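Local structure of uncharacterized protein (Parabacteroides distasonis, 3LM3) at residues N67-T73 against F319-E324; D104-P110 against Y142-M148. The protein is of unknown function but is probably a glycoside hydrolase or deacetylase. The contacts are given in a common frame with arbitrary orientation. Where two conformers were deposited one is given. Numbering follows the deposited sequence.

Contact 1 of 2, residues N67-T73 against F319-E324; sequences NPNGRLT and FVTFGE
R71, F319 and T73 give up the most surface where the extended chain leading into strand 73-76 runs beside the end of strand 318-320 and the first turn of helix 322-332. A type I turn over N67-G70 precedes it, and the register pairs G70 with F319, R71 with V320 and L72 with T321. R71 N donates to F319 O (3.0 Å). With chi1 p and chi2 m, the R71 side chain reaches E324, whose carboxylate takes NE on OE1 (2.9 Å) and NH2 on OE2 (2.8 Å); V320 CG1 covers one guanidinium face. E324 also closes a capping box, E324 N to T321 OG1 (2.9 Å) and T321 N to E324 OE1 (3.1 Å). The F319 ring (chi1 m) packs on helix 296-313, with N67 ND2, bonded to F63, over one face. T73 OG1 accepts from F322 N (3.0 Å) and also bonds E105. T73, small and polar, suits its place facing the buried helix start, where it satisfies a free amide, while E324 serves both cap and salt bridge.

Contact 2 of 2, residues D104-P110 against Y142-M148; sequences DEVTYFP and YRPQSIM
At the apolar centre the selenomethionine M148 (chi1, chi2 and chi3 all m) lays its CB over the F109 ring, 3.9 Å from the centroid, a CH-pi contact favoured by a flat aromatic face. M148 CG meets T107 CG2 at 3.7 Å; a separate touch, I147 CD1 on Y108 CB at 4.0 Å, lies on the other side of strand 146-148. The segments cross rather than pair regularly: strands 105-108 and 146-148 approach to 5.5 Å at -55°, with Y108 opposite I147 and F109 opposite M148. M148 N donates to Y108 O (2.9 Å), and F109 CA lies 3.3 Å from M148 O. T107, a small beta-branched residue facing 142-148, donates from OG1 to S146 O (2.6 Å). At the far end, Y142 OH accepts from V106 N (3.0 Å), while extended E105 (chi1 and chi2 t) takes Q145 N on OE2 (2.9 Å); its OE1 binds T73 and G323. Helices 114-117 and 120-138 complete a strand-helix-strand passage consistent with the distorted barrel of glycoside hydrolase/deacetylase relatives.

How the contacts relate
The two contacts lie about 13 Å apart, centre to centre, on the same side of the chain's centre. Along the chain the order is 67-73, 104-110, 142-148, 319-324, so both segments of contact 2 fall between those of contact 1. Strands 73-76 and 105-108 are parallel neighbours in one sheet, with helices 78-82 and 86-102 between them in sequence, and L72 O bonds E105 N (2.9 Å) where they meet. E105 joins the contacts most directly: its OE1 is 2.7 Å from T73 OG1, and its carboxylate also serves the segment 142-148. Early and late parts of the DUF3863 region are brought together around one buried carboxylate, shared by 67-73, 142-148 and 319-324.

Contact 1 of 2, residues N67-T73 against F319-E324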
loop_
_atom_site.group_PDB
_atom_site.type_symbol
_atom_site.label_atom_id
_atom_site.label_comp_id
_atom_site.label_asym_id
_atom_site.label_seq_id
_atom_site.Cartn_x
_atom_site.Cartn_y
_atom_site.Cartn_z
ATOM N N ASN A 67 5.569 13.369 17.797
ATOM C CA ASN A 67 5.878 12.017 17.322
ATOM C C ASN A 67 7.370 11.719 17.482
ATOM O O ASN A 67 8.043 11.304 16.545
ATOM C CB ASN A 67 5.409 11.909 15.857
ATOM C CG ASN A 67 5.514 10.515 15.264
ATOM O OD1 ASN A 67 5.405 9.502 15.949
ATOM N ND2 ASN A 67 5.665 10.476 13.935
ATOM N N PRO A 68 7.895 11.913 18.705
ATOM C CA PRO A 68 9.345 11.732 18.858
ATOM C C PRO A 68 9.871 10.329 18.687
ATOM O O PRO A 68 11.042 10.172 18.308
ATOM C CB PRO A 68 9.609 12.236 20.289
ATOM C CG PRO A 68 8.288 11.995 21.000
ATOM C CD PRO A 68 7.249 12.352 19.954
ATOM N N ASN A 69 9.032 9.326 18.922
ATOM C CA ASN A 69 9.435 7.946 18.688
ATOM C C ASN A 69 9.153 7.498 17.264
ATOM O O ASN A 69 9.390 6.336 16.921
ATOM C CB ASN A 69 8.745 6.993 19.692
ATOM C CG ASN A 69 9.260 7.175 21.108
ATOM O OD1 ASN A 69 8.488 7.349 22.054
ATOM N ND2 ASN A 69 10.563 7.149 21.252
ATOM N N GLY A 70 8.612 8.380 16.431
ATOM C CA GLY A 70 8.257 7.970 15.065
ATOM C C GLY A 70 9.456 7.769 14.172
ATOM O O GLY A 70 10.472 8.493 14.236
ATOM N N ARG A 71 9.346 6.753 13.314
ATOM C CA ARG A 71 10.318 6.564 12.243
ATOM C C ARG A 71 9.597 6.112 10.997
ATOM O O ARG A 71 8.427 5.682 11.044
ATOM C CB ARG A 71 11.428 5.601 12.643
ATOM C CG ARG A 71 10.925 4.250 13.050
ATOM C CD ARG A 71 10.570 4.224 14.551
ATOM N NE ARG A 71 10.362 2.873 15.012
ATOM C CZ ARG A 71 9.919 2.553 16.222
ATOM N NH1 ARG A 71 9.681 3.499 17.122
ATOM N NH2 ARG A 71 9.729 1.283 16.537
ATOM N N LEU A 72 10.281 6.284 9.873
ATOM C CA LEU A 72 9.690 6.079 8.559
ATOM C C LEU A 72 10.698 5.429 7.623
ATOM O O LEU A 72 11.873 5.257 7.946
ATOM C CB LEU A 72 9.185 7.408 8.021
ATOM C CG LEU A 72 10.172 8.558 7.818
ATOM C CD1 LEU A 72 11.123 8.343 6.633
ATOM C CD2 LEU A 72 9.400 9.906 7.695
ATOM N N THR A 73 10.228 5.046 6.443
ATOM C CA THR A 73 11.045 4.482 5.398
ATOM C C THR A 73 11.343 5.516 4.344
ATOM O O THR A 73 10.415 6.061 3.742
ATOM C CB THR A 73 10.316 3.297 4.762
ATOM O OG1 THR A 73 10.060 2.304 5.769
ATOM C CG2 THR A 73 11.097 2.669 3.616
ATOM N N PHE A 319 4.343 4.846 14.991
ATOM C CA PHE A 319 4.802 5.227 13.676
ATOM C C PHE A 319 6.145 4.528 13.469
ATOM O O PHE A 319 7.148 4.896 14.074
ATOM C CB PHE A 319 4.950 6.748 13.536
ATOM C CG PHE A 319 3.616 7.478 13.385
ATOM C CD1 PHE A 319 2.733 7.641 14.448
ATOM C CD2 PHE A 319 3.232 7.946 12.149
ATOM C CE1 PHE A 319 1.506 8.323 14.249
ATOM C CE2 PHE A 319 2.028 8.617 11.966
ATOM C CZ PHE A 319 1.168 8.780 13.020
ATOM N N VAL A 320 6.113 3.500 12.623
ATOM C CA VAL A 320 7.268 2.613 12.421
ATOM C C VAL A 320 7.555 2.455 10.938
ATOM O O VAL A 320 6.762 2.846 10.082
ATOM C CB VAL A 320 7.044 1.231 13.094
ATOM C CG1 VAL A 320 6.722 1.421 14.592
ATOM C CG2 VAL A 320 5.941 0.450 12.419
ATOM N N THR A 321 8.717 1.889 10.636
ATOM C CA THR A 321 9.098 1.684 9.251
ATOM C C THR A 321 8.273 0.558 8.606
ATOM O O THR A 321 7.738 -0.307 9.311
ATOM C CB THR A 321 10.593 1.395 9.085
ATOM O OG1 THR A 321 10.851 0.038 9.473
ATOM C CG2 THR A 321 11.457 2.352 9.899
ATOM N N PHE A 322 8.157 0.573 7.275
ATOM C CA PHE A 322 7.512 -0.545 6.565
ATOM C C PHE A 322 8.143 -1.858 6.953
ATOM O O PHE A 322 7.454 -2.827 7.237
ATOM C CB PHE A 322 7.553 -0.322 5.036
ATOM C CG PHE A 322 6.363 0.446 4.481
ATOM C CD1 PHE A 322 6.324 1.821 4.541
ATOM C CD2 PHE A 322 5.291 -0.224 3.906
ATOM C CE1 PHE A 322 5.245 2.534 4.026
ATOM C CE2 PHE A 322 4.203 0.481 3.386
ATOM C CZ PHE A 322 4.178 1.862 3.456
ATOM N N GLY A 323 9.480 -1.918 6.924
ATOM C CA GLY A 323 10.180 -3.140 7.236
ATOM C C GLY A 323 9.931 -3.615 8.661
ATOM O O GLY A 323 9.758 -4.819 8.912
ATOM N N GLU A 324 9.929 -2.701 9.630
ATOM C CA GLU A 324 9.708 -3.080 11.049
ATOM C C GLU A 324 8.321 -3.675 11.203
ATOM O O GLU A 324 8.117 -4.682 11.888
ATOM C CB GLU A 324 9.764 -1.869 11.977
ATOM C CG GLU A 324 11.058 -1.407 12.421
ATOM C CD GLU A 324 10.755 -0.297 13.431
ATOM O OE1 GLU A 324 10.520 0.830 12.986
ATOM O OE2 GLU A 324 10.583 -0.589 14.636
HETATM O O HOH W 1 6.234 5.503 17.206
#

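Contact 2 of 2, residues D104-P110 against Y142-M148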
loop_
_atom_site.group_PDB
_atom_site.type_symbol
_atom_site.label_atom_id
_atom_site.label_comp_id
_atom_site.label_asym_id
_atom_site.label_seq_id
_atom_site.Cartn_x
_atom_site.Cartn_y
_atom_site.Cartn_z
ATOM N N ASP A 104 15.180 5.445 11.152
ATOM C CA ASP A 104 14.471 5.383 9.870
ATOM C C ASP A 104 15.096 4.257 9.040
ATOM O O ASP A 104 16.272 3.954 9.184
ATOM C CB ASP A 104 14.558 6.694 9.082
ATOM C CG ASP A 104 13.747 7.833 9.689
ATOM O OD1 ASP A 104 12.836 7.553 10.507
ATOM O OD2 ASP A 104 14.055 8.981 9.284
ATOM N N GLU A 105 14.296 3.687 8.150
ATOM C CA GLU A 105 14.737 2.693 7.180
ATOM C C GLU A 105 15.169 3.424 5.897
ATOM O O GLU A 105 14.613 4.468 5.550
ATOM C CB GLU A 105 13.575 1.722 6.902
ATOM C CG GLU A 105 13.791 0.661 5.870
ATOM C CD GLU A 105 12.694 -0.367 5.857
ATOM O OE1 GLU A 105 11.508 0.009 5.874
ATOM O OE2 GLU A 105 13.004 -1.581 5.829
ATOM N N VAL A 106 16.117 2.839 5.169
ATOM C CA VAL A 106 16.574 3.354 3.893
ATOM C C VAL A 106 16.519 2.226 2.894
ATOM O O VAL A 106 17.158 1.174 3.082
ATOM C CB VAL A 106 18.017 3.864 3.997
ATOM C CG1 VAL A 106 18.463 4.518 2.628
ATOM C CG2 VAL A 106 18.156 4.877 5.170
ATOM N N THR A 107 15.713 2.398 1.854
ATOM C CA THR A 107 15.570 1.321 0.894
ATOM C C THR A 107 15.272 1.800 -0.510
ATOM O O THR A 107 15.298 2.991 -0.814
ATOM C CB THR A 107 14.501 0.274 1.377
ATOM O OG1 THR A 107 14.707 -0.943 0.648
ATOM C CG2 THR A 107 13.051 0.809 1.201
ATOM N N TYR A 108 15.135 0.824 -1.398
ATOM C CA TYR A 108 14.929 1.004 -2.838
ATOM C C TYR A 108 13.447 1.152 -3.146
ATOM O O TYR A 108 12.605 0.389 -2.646
ATOM C CB TYR A 108 15.508 -0.213 -3.571
ATOM C CG TYR A 108 15.580 -0.129 -5.079
ATOM C CD1 TYR A 108 15.967 1.026 -5.701
ATOM C CD2 TYR A 108 15.277 -1.230 -5.881
ATOM C CE1 TYR A 108 16.033 1.112 -7.114
ATOM C CE2 TYR A 108 15.371 -1.152 -7.276
ATOM C CZ TYR A 108 15.733 0.042 -7.877
ATOM O OH TYR A 108 15.825 0.261 -9.252
ATOM N N PHE A 109 13.137 2.115 -4.017
ATOM C CA PHE A 109 11.769 2.437 -4.477
ATOM C C PHE A 109 11.827 2.597 -5.989
ATOM O O PHE A 109 11.970 3.714 -6.493
ATOM C CB PHE A 109 11.264 3.727 -3.807
ATOM C CG PHE A 109 9.772 3.903 -3.826
ATOM C CD1 PHE A 109 9.024 3.636 -4.939
ATOM C CD2 PHE A 109 9.115 4.371 -2.708
ATOM C CE1 PHE A 109 7.628 3.810 -4.937
ATOM C CE2 PHE A 109 7.749 4.543 -2.687
ATOM C CZ PHE A 109 6.997 4.245 -3.814
ATOM N N PRO A 110 11.710 1.469 -6.739
ATOM C CA PRO A 110 11.917 1.482 -8.196
ATOM C C PRO A 110 10.740 2.020 -9.014
ATOM O O PRO A 110 10.249 1.349 -9.916
ATOM C CB PRO A 110 12.197 0.003 -8.510
ATOM C CG PRO A 110 11.549 -0.736 -7.443
ATOM C CD PRO A 110 11.749 0.101 -6.215
ATOM N N TYR A 142 24.523 -2.271 7.298
ATOM C CA TYR A 142 23.084 -1.981 7.211
ATOM C C TYR A 142 22.441 -2.688 6.035
ATOM O O TYR A 142 22.961 -2.656 4.914
ATOM C CB TYR A 142 22.851 -0.477 7.052
ATOM C CG TYR A 142 21.389 -0.145 6.938
ATOM C CD1 TYR A 142 20.581 -0.150 8.048
ATOM C CD2 TYR A 142 20.807 0.057 5.704
ATOM C CE1 TYR A 142 19.196 0.060 7.950
ATOM C CE2 TYR A 142 19.445 0.286 5.576
ATOM C CZ TYR A 142 18.642 0.283 6.699
ATOM O OH TYR A 142 17.309 0.493 6.572
ATOM N N ARG A 143 21.294 -3.291 6.294
ATOM C CA ARG A 143 20.444 -3.780 5.227
ATOM C C ARG A 143 19.007 -3.396 5.554
ATOM O O ARG A 143 18.579 -3.501 6.702
ATOM C CB ARG A 143 20.564 -5.281 5.088
ATOM C CG ARG A 143 21.955 -5.738 4.695
ATOM C CD ARG A 143 22.074 -7.219 4.655
ATOM N NE ARG A 143 21.223 -7.786 3.624
ATOM C CZ ARG A 143 21.517 -7.830 2.343
ATOM N NH1 ARG A 143 22.649 -7.300 1.884
ATOM N NH2 ARG A 143 20.651 -8.377 1.510
ATOM N N PRO A 144 18.246 -2.932 4.552
ATOM C CA PRO A 144 16.858 -2.609 4.830
ATOM C C PRO A 144 16.041 -3.866 5.168
ATOM O O PRO A 144 16.445 -4.973 4.804
ATOM C CB PRO A 144 16.407 -1.951 3.522
ATOM C CG PRO A 144 17.177 -2.625 2.501
ATOM C CD PRO A 144 18.562 -2.802 3.124
ATOM N N GLN A 145 14.918 -3.698 5.848
ATOM C CA GLN A 145 14.031 -4.817 6.150
ATOM C C GLN A 145 12.926 -4.963 5.103
ATOM O O GLN A 145 12.246 -5.977 5.099
ATOM C CB GLN A 145 13.416 -4.645 7.534
ATOM C CG GLN A 145 14.417 -4.810 8.654
ATOM C CD GLN A 145 13.791 -4.580 10.008
ATOM O OE1 GLN A 145 13.320 -3.481 10.286
ATOM N NE2 GLN A 145 13.776 -5.613 10.856
ATOM N N SER A 146 12.770 -3.985 4.199
ATOM C CA SER A 146 11.752 -4.044 3.134
ATOM C C SER A 146 12.316 -3.439 1.865
ATOM O O SER A 146 13.382 -2.775 1.915
ATOM C CB SER A 146 10.497 -3.254 3.542
ATOM O OG SER A 146 10.744 -1.864 3.576
ATOM N N ILE A 147 11.611 -3.686 0.757
ATOM C CA ILE A 147 11.765 -2.967 -0.504
ATOM C C ILE A 147 10.416 -2.332 -0.826
ATOM O O ILE A 147 9.372 -2.964 -0.651
ATOM C CB ILE A 147 12.154 -3.936 -1.647
ATOM C CG1 ILE A 147 13.527 -4.533 -1.373
ATOM C CG2 ILE A 147 12.117 -3.263 -3.048
ATOM C CD1 ILE A 147 14.746 -3.598 -1.614
HETATM N N MSE A 148 10.433 -1.097 -1.328
HETATM C CA MSE A 148 9.219 -0.361 -1.704
HETATM C C MSE A 148 8.952 -0.576 -3.183
HETATM O O MSE A 148 9.249 0.281 -4.013
HETATM C CB MSE A 148 9.347 1.133 -1.390
HETATM C CG MSE A 148 9.594 1.442 0.091
HETATM SE SE MSE A 148 8.220 0.765 1.340
HETATM C CE MSE A 148 6.704 1.773 0.696
#